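Long-range contacts in spermidine synthase (Corynebacterium glutamicum ATCC 13032, PDB 3GJY), which probably transfers an aminopropyl group from decarboxylated S-adenosylmethionine to putrescine, making spermidine in polyamine biosynthesis: residues A[115-126]-A[139-148]; A[216-227]-A[239-249]. One frame throughout, in Å; residues are numbered along the deposited sequence. Where two conformers were deposited one is given.

Interaction 1. Residues A[115-126]-A[139-148]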
loop_
_atom_site.group_PDB
_atom_site.type_symbol
_atom_site.label_atom_id
_atom_site.label_comp_id
_atom_site.label_asym_id
_atom_site.label_seq_id
_atom_site.Cartn_x
_atom_site.Cartn_y
_atom_site.Cartn_z
ATOM N N ARG A 115 -7.076 -12.522 -7.144
ATOM C CA ARG A 115 -5.928 -13.219 -6.604
ATOM C C ARG A 115 -4.984 -12.200 -6.014
ATOM O O ARG A 115 -4.463 -11.351 -6.755
ATOM C CB ARG A 115 -5.207 -13.980 -7.708
ATOM C CG ARG A 115 -5.973 -15.228 -8.185
ATOM C CD ARG A 115 -5.147 -16.094 -9.125
ATOM N NE ARG A 115 -5.099 -15.525 -10.460
ATOM C CZ ARG A 115 -4.166 -15.813 -11.382
ATOM N NH1 ARG A 115 -3.130 -16.623 -11.094
ATOM N NH2 ARG A 115 -4.248 -15.261 -12.607
ATOM N N ASN A 116 -4.761 -12.269 -4.701
ATOM C CA ASN A 116 -3.881 -11.312 -3.993
ATOM C C ASN A 116 -2.624 -12.034 -3.568
ATOM O O ASN A 116 -2.713 -13.045 -2.872
ATOM C CB ASN A 116 -4.586 -10.768 -2.740
ATOM C CG ASN A 116 -5.772 -9.887 -3.092
ATOM O OD1 ASN A 116 -5.641 -8.639 -3.167
ATOM N ND2 ASN A 116 -6.906 -10.508 -3.394
ATOM N N THR A 117 -1.476 -11.556 -4.025
ATOM C CA THR A 117 -0.195 -12.152 -3.634
ATOM C C THR A 117 0.540 -11.165 -2.749
ATOM O O THR A 117 0.744 -10.024 -3.165
ATOM C CB THR A 117 0.643 -12.493 -4.865
ATOM O OG1 THR A 117 -0.095 -13.425 -5.662
ATOM C CG2 THR A 117 1.965 -13.095 -4.483
ATOM N N VAL A 118 0.904 -11.592 -1.546
ATOM C CA VAL A 118 1.605 -10.734 -0.596
ATOM C C VAL A 118 3.049 -11.208 -0.525
ATOM O O VAL A 118 3.297 -12.367 -0.236
ATOM C CB VAL A 118 0.945 -10.785 0.828
ATOM C CG1 VAL A 118 1.679 -9.821 1.781
ATOM C CG2 VAL A 118 -0.559 -10.437 0.750
ATOM N N VAL A 119 3.981 -10.299 -0.756
ATOM C CA VAL A 119 5.408 -10.578 -0.620
ATOM C C VAL A 119 5.833 -10.036 0.732
ATOM O O VAL A 119 5.838 -8.802 0.968
ATOM C CB VAL A 119 6.253 -9.940 -1.737
ATOM C CG1 VAL A 119 7.750 -10.316 -1.550
ATOM C CG2 VAL A 119 5.710 -10.333 -3.116
ATOM N N GLU A 120 6.137 -10.962 1.638
ATOM C CA GLU A 120 6.447 -10.611 3.036
ATOM C C GLU A 120 7.865 -11.082 3.364
ATOM O O GLU A 120 8.197 -12.256 3.150
ATOM C CB GLU A 120 5.422 -11.313 3.954
ATOM C CG GLU A 120 5.807 -11.288 5.441
ATOM C CD GLU A 120 6.071 -9.868 5.925
ATOM O OE1 GLU A 120 5.338 -8.927 5.529
ATOM O OE2 GLU A 120 7.011 -9.681 6.697
ATOM N N LEU A 121 8.654 -10.197 3.971
ATOM C CA LEU A 121 10.032 -10.488 4.359
ATOM C C LEU A 121 10.162 -11.564 5.466
ATOM O O LEU A 121 11.076 -12.407 5.442
ATOM C CB LEU A 121 10.662 -9.166 4.828
ATOM C CG LEU A 121 12.119 -9.222 5.288
ATOM C CD1 LEU A 121 13.049 -9.561 4.117
ATOM C CD2 LEU A 121 12.490 -7.913 5.994
ATOM N N ASP A 122 9.242 -11.521 6.413
ATOM C CA ASP A 122 9.382 -12.187 7.694
ATOM C C ASP A 122 8.604 -13.505 7.679
ATOM O O ASP A 122 7.370 -13.497 7.663
ATOM C CB ASP A 122 8.916 -11.230 8.801
ATOM C CG ASP A 122 9.240 -11.736 10.194
ATOM O OD1 ASP A 122 9.076 -12.955 10.455
ATOM O OD2 ASP A 122 9.647 -10.894 11.029
ATOM N N ALA A 123 9.338 -14.631 7.673
ATOM C CA ALA A 123 8.691 -15.950 7.584
ATOM C C ALA A 123 7.693 -16.197 8.736
ATOM O O ALA A 123 6.640 -16.826 8.543
ATOM C CB ALA A 123 9.769 -17.065 7.562
ATOM N N GLU A 124 7.998 -15.659 9.920
ATOM C CA GLU A 124 7.158 -15.872 11.075
ATOM C C GLU A 124 5.897 -15.015 11.000
ATOM O O GLU A 124 4.804 -15.478 11.337
ATOM C CB GLU A 124 7.936 -15.615 12.386
ATOM C CG GLU A 124 7.084 -15.835 13.658
ATOM C CD GLU A 124 6.661 -17.288 13.894
ATOM O OE1 GLU A 124 6.973 -18.201 13.086
ATOM O OE2 GLU A 124 5.987 -17.490 14.926
ATOM N N LEU A 125 6.029 -13.770 10.525
ATOM C CA LEU A 125 4.834 -12.978 10.300
ATOM C C LEU A 125 3.944 -13.649 9.245
ATOM O O LEU A 125 2.719 -13.692 9.407
ATOM C CB LEU A 125 5.146 -11.544 9.869
ATOM C CG LEU A 125 3.935 -10.644 9.672
ATOM C CD1 LEU A 125 3.060 -10.578 10.952
ATOM C CD2 LEU A 125 4.464 -9.248 9.335
ATOM N N ALA A 126 4.552 -14.184 8.182
ATOM C CA ALA A 126 3.804 -14.927 7.177
ATOM C C ALA A 126 3.055 -16.116 7.780
ATOM O O ALA A 126 1.876 -16.342 7.465
ATOM C CB ALA A 126 4.763 -15.370 6.028
ATOM N N PRO A 139 -5.441 -19.334 -3.985
ATOM C CA PRO A 139 -4.736 -18.130 -4.436
ATOM C C PRO A 139 -5.473 -16.816 -4.106
ATOM O O PRO A 139 -4.993 -15.742 -4.502
ATOM C CB PRO A 139 -4.676 -18.336 -5.954
ATOM C CG PRO A 139 -5.993 -19.023 -6.256
ATOM C CD PRO A 139 -6.150 -19.994 -5.108
ATOM N N ARG A 140 -6.590 -16.862 -3.386
ATOM C CA ARG A 140 -7.301 -15.593 -3.054
ATOM C C ARG A 140 -6.374 -14.693 -2.267
ATOM O O ARG A 140 -6.279 -13.505 -2.550
ATOM C CB ARG A 140 -8.621 -15.854 -2.325
ATOM C CG ARG A 140 -9.635 -16.520 -3.244
ATOM C CD ARG A 140 -10.922 -16.762 -2.490
ATOM N NE ARG A 140 -11.523 -15.490 -2.140
ATOM C CZ ARG A 140 -12.382 -15.298 -1.136
ATOM N NH1 ARG A 140 -12.864 -14.078 -0.910
ATOM N NH2 ARG A 140 -12.763 -16.312 -0.345
ATOM N N VAL A 141 -5.715 -15.261 -1.267
ATOM C CA VAL A 141 -4.541 -14.631 -0.632
ATOM C C VAL A 141 -3.435 -15.672 -0.623
ATOM O O VAL A 141 -3.612 -16.750 -0.075
ATOM C CB VAL A 141 -4.797 -14.100 0.806
ATOM C CG1 VAL A 141 -3.457 -13.578 1.423
ATOM C CG2 VAL A 141 -5.840 -12.957 0.762
ATOM N N LYS A 142 -2.325 -15.351 -1.284
ATOM C CA LYS A 142 -1.136 -16.225 -1.382
ATOM C C LYS A 142 0.051 -15.469 -0.851
ATOM O O LYS A 142 0.225 -14.306 -1.233
ATOM C CB LYS A 142 -0.894 -16.632 -2.831
ATOM C CG LYS A 142 0.308 -17.559 -3.090
ATOM C CD LYS A 142 0.331 -17.857 -4.638
ATOM C CE LYS A 142 1.380 -18.855 -5.049
ATOM N NZ LYS A 142 1.322 -19.086 -6.544
ATOM N N ILE A 143 0.816 -16.061 0.056
ATOM C CA ILE A 143 1.980 -15.362 0.662
ATOM C C ILE A 143 3.268 -15.921 0.089
ATOM O O ILE A 143 3.459 -17.148 0.048
ATOM C CB ILE A 143 1.989 -15.480 2.209
ATOM C CG1 ILE A 143 0.617 -15.045 2.797
ATOM C CG2 ILE A 143 3.157 -14.706 2.796
ATOM C CD1 ILE A 143 0.412 -15.466 4.229
ATOM N N ARG A 144 4.125 -15.029 -0.388
ATOM C CA ARG A 144 5.473 -15.405 -0.808
ATOM C C ARG A 144 6.434 -14.759 0.181
ATOM O O ARG A 144 6.410 -13.527 0.332
ATOM C CB ARG A 144 5.724 -14.895 -2.242
ATOM C CG ARG A 144 7.086 -15.198 -2.757
ATOM C CD ARG A 144 7.249 -14.789 -4.196
ATOM N NE ARG A 144 8.640 -14.960 -4.569
ATOM C CZ ARG A 144 9.079 -14.813 -5.814
ATOM N NH1 ARG A 144 8.226 -14.510 -6.771
ATOM N NH2 ARG A 144 10.360 -14.970 -6.069
ATOM N N VAL A 145 7.302 -15.569 0.797
ATOM C CA VAL A 145 8.294 -15.043 1.743
ATOM C C VAL A 145 9.546 -14.761 0.918
ATOM O O VAL A 145 10.209 -15.696 0.413
ATOM C CB VAL A 145 8.577 -16.018 2.873
ATOM C CG1 VAL A 145 9.683 -15.452 3.770
ATOM C CG2 VAL A 145 7.287 -16.232 3.664
ATOM N N ASP A 146 9.823 -13.465 0.710
ATOM C CA ASP A 146 10.890 -13.052 -0.203
ATOM C C ASP A 146 11.193 -11.577 0.015
ATOM O O ASP A 146 10.433 -10.892 0.703
ATOM C CB ASP A 146 10.430 -13.265 -1.652
ATOM C CG ASP A 146 11.543 -13.757 -2.564
ATOM O OD1 ASP A 146 12.701 -13.350 -2.389
ATOM O OD2 ASP A 146 11.235 -14.559 -3.470
ATOM N N ASP A 147 12.280 -11.107 -0.611
ATOM C CA ASP A 147 12.565 -9.675 -0.640
ATOM C C ASP A 147 11.740 -9.044 -1.761
ATOM O O ASP A 147 11.825 -9.407 -2.921
ATOM C CB ASP A 147 14.054 -9.365 -0.818
ATOM C CG ASP A 147 14.304 -7.961 -1.375
ATOM O OD1 ASP A 147 13.651 -6.969 -0.955
ATOM O OD2 ASP A 147 15.172 -7.853 -2.259
ATOM N N ALA A 148 10.900 -8.101 -1.365
ATOM C CA ALA A 148 10.000 -7.459 -2.315
ATOM C C ALA A 148 10.693 -6.716 -3.461
ATOM O O ALA A 148 10.133 -6.647 -4.578
ATOM C CB ALA A 148 9.025 -6.536 -1.585
HETATM O O HOH W 1 -2.455 -15.324 -5.646
#

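Interaction 2. Residues A[216-227]-A[239-249]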
loop_
_atom_site.group_PDB
_atom_site.type_symbol
_atom_site.label_atom_id
_atom_site.label_comp_id
_atom_site.label_asym_id
_atom_site.label_seq_id
_atom_site.Cartn_x
_atom_site.Cartn_y
_atom_site.Cartn_z
HETATM N N MSE A 216 8.027 8.656 -10.051
HETATM C CA MSE A 216 6.810 8.072 -10.643
HETATM C C MSE A 216 6.420 8.801 -11.940
HETATM O O MSE A 216 5.969 8.165 -12.906
HETATM C CB MSE A 216 5.649 8.099 -9.647
HETATM C CG MSE A 216 5.930 7.131 -8.470
HETATM SE SE MSE A 216 4.746 7.504 -6.973
HETATM C CE MSE A 216 3.122 6.937 -7.862
HETATM N N MSE A 217 6.607 10.127 -11.969
HETATM C CA MSE A 217 6.223 10.903 -13.156
HETATM C C MSE A 217 7.105 10.647 -14.384
HETATM O O MSE A 217 6.686 10.944 -15.505
HETATM C CB MSE A 217 6.138 12.397 -12.826
HETATM C CG MSE A 217 4.925 12.732 -11.990
HETATM SE SE MSE A 217 4.829 14.624 -11.599
HETATM C CE MSE A 217 5.615 14.578 -9.955
ATOM N N GLU A 218 8.307 10.108 -14.177
ATOM C CA GLU A 218 9.148 9.703 -15.314
ATOM C C GLU A 218 8.689 8.389 -15.936
ATOM O O GLU A 218 9.094 8.025 -17.043
ATOM C CB GLU A 218 10.596 9.483 -14.849
ATOM C CG GLU A 218 11.369 10.654 -14.465
ATOM C CD GLU A 218 12.858 10.303 -14.357
ATOM O OE1 GLU A 218 13.346 9.351 -15.029
ATOM O OE2 GLU A 218 13.515 10.980 -13.580
ATOM N N VAL A 219 7.916 7.611 -15.179
ATOM C CA VAL A 219 7.587 6.244 -15.540
ATOM C C VAL A 219 6.112 6.072 -15.958
ATOM O O VAL A 219 5.815 5.344 -16.934
ATOM C CB VAL A 219 7.921 5.321 -14.367
ATOM C CG1 VAL A 219 7.502 3.891 -14.665
ATOM C CG2 VAL A 219 9.419 5.365 -14.102
ATOM N N PHE A 220 5.200 6.683 -15.194
ATOM C CA PHE A 220 3.747 6.612 -15.433
ATOM C C PHE A 220 3.288 7.903 -16.083
ATOM O O PHE A 220 3.729 8.980 -15.699
ATOM C CB PHE A 220 2.993 6.423 -14.106
ATOM C CG PHE A 220 3.297 5.097 -13.426
ATOM C CD1 PHE A 220 2.720 3.930 -13.881
ATOM C CD2 PHE A 220 4.274 5.019 -12.426
ATOM C CE1 PHE A 220 3.013 2.695 -13.283
ATOM C CE2 PHE A 220 4.573 3.787 -11.805
ATOM C CZ PHE A 220 3.961 2.613 -12.270
ATOM N N GLU A 221 2.319 7.807 -16.987
ATOM C CA GLU A 221 1.790 9.023 -17.632
ATOM C C GLU A 221 0.964 9.874 -16.666
ATOM O O GLU A 221 0.862 11.081 -16.821
ATOM C CB GLU A 221 0.903 8.651 -18.833
ATOM C CG GLU A 221 1.645 8.040 -20.036
ATOM C CD GLU A 221 0.662 7.620 -21.136
ATOM O OE1 GLU A 221 -0.212 8.449 -21.510
ATOM O OE2 GLU A 221 0.747 6.469 -21.620
ATOM N N HIS A 222 0.378 9.252 -15.648
ATOM C CA HIS A 222 -0.574 9.969 -14.767
ATOM C C HIS A 222 -0.307 9.634 -13.307
ATOM O O HIS A 222 0.151 8.534 -12.988
ATOM C CB HIS A 222 -2.037 9.657 -15.134
ATOM C CG HIS A 222 -2.346 9.944 -16.561
ATOM N ND1 HIS A 222 -2.400 11.233 -17.045
ATOM C CD2 HIS A 222 -2.521 9.123 -17.624
ATOM C CE1 HIS A 222 -2.627 11.193 -18.346
ATOM N NE2 HIS A 222 -2.705 9.928 -18.725
ATOM N N VAL A 223 -0.592 10.606 -12.438
ATOM C CA VAL A 223 -0.420 10.450 -10.977
ATOM C C VAL A 223 -1.532 11.152 -10.244
ATOM O O VAL A 223 -2.141 12.089 -10.761
ATOM C CB VAL A 223 0.940 11.013 -10.484
ATOM C CG1 VAL A 223 2.135 10.111 -10.904
ATOM C CG2 VAL A 223 1.149 12.454 -11.004
ATOM N N ALA A 224 -1.784 10.695 -9.018
ATOM C CA ALA A 224 -2.747 11.312 -8.119
ATOM C C ALA A 224 -2.386 10.919 -6.702
ATOM O O ALA A 224 -1.604 9.968 -6.487
ATOM C CB ALA A 224 -4.179 10.840 -8.444
ATOM N N VAL A 225 -2.947 11.645 -5.736
ATOM C CA VAL A 225 -2.669 11.342 -4.342
ATOM C C VAL A 225 -3.910 11.415 -3.450
ATOM O O VAL A 225 -4.912 12.062 -3.783
ATOM C CB VAL A 225 -1.493 12.216 -3.739
ATOM C CG1 VAL A 225 -0.174 12.116 -4.503
ATOM C CG2 VAL A 225 -1.905 13.594 -3.492
ATOM N N ILE A 226 -3.824 10.720 -2.326
ATOM C CA ILE A 226 -4.751 10.896 -1.217
ATOM C C ILE A 226 -3.962 11.234 0.025
ATOM O O ILE A 226 -3.053 10.516 0.421
ATOM C CB ILE A 226 -5.608 9.647 -0.990
ATOM C CG1 ILE A 226 -6.599 9.433 -2.161
ATOM C CG2 ILE A 226 -6.439 9.817 0.317
ATOM C CD1 ILE A 226 -7.155 8.053 -2.231
ATOM N N ALA A 227 -4.268 12.389 0.619
ATOM C CA ALA A 227 -3.371 12.975 1.609
ATOM C C ALA A 227 -4.046 13.284 2.905
ATOM O O ALA A 227 -5.237 13.631 2.929
ATOM C CB ALA A 227 -2.745 14.270 1.050
ATOM N N ASN A 239 0.584 10.064 6.568
ATOM C CA ASN A 239 0.637 9.177 5.415
ATOM C C ASN A 239 0.102 9.900 4.233
ATOM O O ASN A 239 -0.889 10.655 4.347
ATOM C CB ASN A 239 -0.228 7.930 5.625
ATOM C CG ASN A 239 0.266 7.083 6.734
ATOM O OD1 ASN A 239 -0.040 7.350 7.898
ATOM N ND2 ASN A 239 1.053 6.055 6.408
ATOM N N ILE A 240 0.722 9.620 3.093
ATOM C CA ILE A 240 0.190 10.067 1.817
ATOM C C ILE A 240 0.177 8.850 0.897
ATOM O O ILE A 240 1.158 8.103 0.820
ATOM C CB ILE A 240 1.027 11.276 1.248
ATOM C CG1 ILE A 240 0.439 11.772 -0.072
ATOM C CG2 ILE A 240 2.516 10.912 1.140
ATOM C CD1 ILE A 240 0.982 13.145 -0.491
ATOM N N ILE A 241 -0.944 8.644 0.225
ATOM C CA ILE A 241 -1.083 7.543 -0.729
ATOM C C ILE A 241 -0.730 8.099 -2.119
ATOM O O ILE A 241 -1.353 9.053 -2.601
ATOM C CB ILE A 241 -2.528 7.015 -0.741
ATOM C CG1 ILE A 241 -2.977 6.561 0.676
ATOM C CG2 ILE A 241 -2.639 5.882 -1.773
ATOM C CD1 ILE A 241 -2.011 5.660 1.421
ATOM N N LEU A 242 0.287 7.511 -2.740
ATOM C CA LEU A 242 0.791 7.914 -4.062
ATOM C C LEU A 242 0.302 6.939 -5.102
ATOM O O LEU A 242 0.505 5.721 -4.960
ATOM C CB LEU A 242 2.323 7.885 -4.031
ATOM C CG LEU A 242 2.977 8.615 -2.837
ATOM C CD1 LEU A 242 4.506 8.468 -2.931
ATOM C CD2 LEU A 242 2.594 10.103 -2.804
HETATM N N MSE A 243 -0.360 7.458 -6.142
HETATM C CA MSE A 243 -0.908 6.609 -7.185
HETATM C C MSE A 243 -0.308 6.945 -8.555
HETATM O O MSE A 243 -0.159 8.121 -8.893
HETATM C CB MSE A 243 -2.439 6.655 -7.209
HETATM C CG MSE A 243 -3.065 6.139 -5.915
HETATM SE SE MSE A 243 -4.974 6.226 -5.903
HETATM C CE MSE A 243 -5.088 8.099 -5.565
ATOM N N GLY A 244 0.045 5.917 -9.323
ATOM C CA GLY A 244 0.581 6.109 -10.669
ATOM C C GLY A 244 -0.092 5.133 -11.624
ATOM O O GLY A 244 -0.395 3.996 -11.249
ATOM N N SER A 245 -0.396 5.587 -12.841
ATOM C CA SER A 245 -0.953 4.718 -13.869
ATOM C C SER A 245 -0.804 5.394 -15.220
ATOM O O SER A 245 -0.719 6.645 -15.294
ATOM C CB SER A 245 -2.458 4.540 -13.636
ATOM O OG SER A 245 -3.055 3.654 -14.592
ATOM N N ASP A 246 -0.801 4.582 -16.283
ATOM C CA ASP A 246 -0.949 5.144 -17.634
ATOM C C ASP A 246 -2.402 5.495 -17.987
ATOM O O ASP A 246 -2.652 6.145 -19.002
ATOM C CB ASP A 246 -0.367 4.230 -18.703
ATOM C CG ASP A 246 1.152 4.150 -18.623
ATOM O OD1 ASP A 246 1.807 5.080 -18.100
ATOM O OD2 ASP A 246 1.672 3.154 -19.153
ATOM N N THR A 247 -3.329 5.064 -17.141
ATOM C CA THR A 247 -4.738 5.462 -17.220
ATOM C C THR A 247 -4.923 6.787 -16.464
ATOM O O THR A 247 -4.386 6.954 -15.367
ATOM C CB THR A 247 -5.628 4.364 -16.584
ATOM O OG1 THR A 247 -5.403 3.123 -17.251
ATOM C CG2 THR A 247 -7.140 4.709 -16.644
ATOM N N GLU A 248 -5.645 7.743 -17.074
ATOM C CA GLU A 248 -5.961 8.994 -16.392
ATOM C C GLU A 248 -6.695 8.786 -15.073
ATOM O O GLU A 248 -7.571 7.943 -14.987
ATOM C CB GLU A 248 -6.835 9.883 -17.296
ATOM C CG GLU A 248 -6.130 10.350 -18.521
ATOM C CD GLU A 248 -6.951 11.322 -19.308
ATOM O OE1 GLU A 248 -7.180 12.444 -18.808
ATOM O OE2 GLU A 248 -7.349 10.956 -20.427
ATOM N N PHE A 249 -6.301 9.544 -14.055
ATOM C CA PHE A 249 -7.019 9.593 -12.794
ATOM C C PHE A 249 -8.149 10.601 -12.882
ATOM O O PHE A 249 -8.135 11.525 -13.722
ATOM C CB PHE A 249 -6.050 9.945 -11.663
ATOM C CG PHE A 249 -5.089 8.819 -11.338
ATOM C CD1 PHE A 249 -5.550 7.651 -10.704
ATOM C CD2 PHE A 249 -3.784 8.871 -11.756
ATOM C CE1 PHE A 249 -4.681 6.597 -10.433
ATOM C CE2 PHE A 249 -2.909 7.822 -11.470
ATOM C CZ PHE A 249 -3.372 6.679 -10.838
HETATM O O HOH W 2 4.247 5.339 -19.233
HETATM O O HOH W 3 -2.334 4.904 -22.149
#

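Interaction 1. Residues A[115-126]-A[139-148]
Ala126 sets its methyl between two branched side chains of strand 141-145: CB lies 3.7 Å from Ile143 CG2 and 3.6 Å from Val145 CG2. A residue this small lets the first turns of helix 123-132 lie close over the strand. With CG1 of Ile143 beside its backbone N (chi1 -52°), CG2 falls anti to that nitrogen and meets Ala126, while CD1 reaches Ala126 O. On the other face of the sheet Val119 CG1 packs against Ala148 CB at 4.0 Å, where helix 148-153 begins. Strand 115-120, helix 123-132 and strand 141-145 form a beta-alpha-beta unit of the Rossmann-like methyltransferase fold, and the two strands run parallel in register, Val118 beside Ile143. Val118 N donates to Lys142 O and Val118 O accepts from Arg144 N, both at 2.8 Å. After the strand, Asp122 caps the helix, its OD1 accepting from Glu124 N and Leu125 N; outside the unit its OD2 takes Tyr31 N. Toward the opposite end Arg140 O is gripped twice by Asn116, through the backbone N and through ND2 at 3.2 Å, the latter lying nearly in line with the C=O; OD1 of the same amide accepts from His95. At the solvent edge one water joins Thr117 OG1 to Pro139 O.

Interaction 2. Residues A[216-227]-A[239-249]
The His222 ring has Glu248 CG over one face, 3.7 Å from the ring centroid in a CH-pi contact, and Glu221 CB over the other, while Asp246 O lies at its edge. Glu248 thus offers its aliphatic stem to the imidazole, whose ND1 is bonded to Glu276. Phe249 presents a face to Ala224 CB, 4.1 Å from the ring centroid, and an edge to His222 O; the small methyl lets the ring settle close to the strand. Phe220 lies against the backbone of Gly244, with Gly244 C over one face and Val219 CG1 over the opposite face. CE of Met216, a selenomethionine, closes on the same stretch, 3.6 Å from Gly244 N, because its chain bends at the last torsion (chi3 68°). Having no side chain, Gly244 lets the phenyl ring and the Met216 methyl come down on its backbone. Strand 239-245, set between strands 194-202 and 222-227 and antiparallel to both, is the reversed strand of the 3-2-1-4-5-7-6 order of the methyltransferase fold. Ala224 with Met243 and Ile226 with Ile241 are hydrogen-bonded pairs; Ile241 N meets Ile226 O at 2.8 Å. On one face of the sheet Val225 CG1 lies beside Leu242 CD2 at 3.8 Å, and on the other CE of Met243, also a selenomethionine, rests 3.9 Å from Ile226 CD1. Past the strand ends, Asp246 OD1 accepts from Glu221 N at 3.0 Å and from a water shared with Val219 O. Its OD2 is held by His187, which probably eases the closeness of the Glu221 carboxylate.

In the fold
Both contacts belong to one mixed eight-stranded sheet, on opposite sides of the chain's centre: their centres lie 25 Å apart and their nearest atoms about 14 Å apart. Interaction 1 forms the outer parallel edge, ending at strand 141-145, whereas interaction 2 pairs the reversed strand 239-245 with strand 222-227, which adjoins the other edge strand, 272-274. Strands 92-96, 160-165 and 194-202 fill the interval between them. A formic acid molecule, probably from the crystallisation liquor, lies about 3 Å from the side chain of Glu120. In this fold an acidic residue ending the second strand commonly binds the nucleoside of the AdoMet-type ligand, so Glu120 may mark that pocket; interaction 2 lies well away from Glu120 itself.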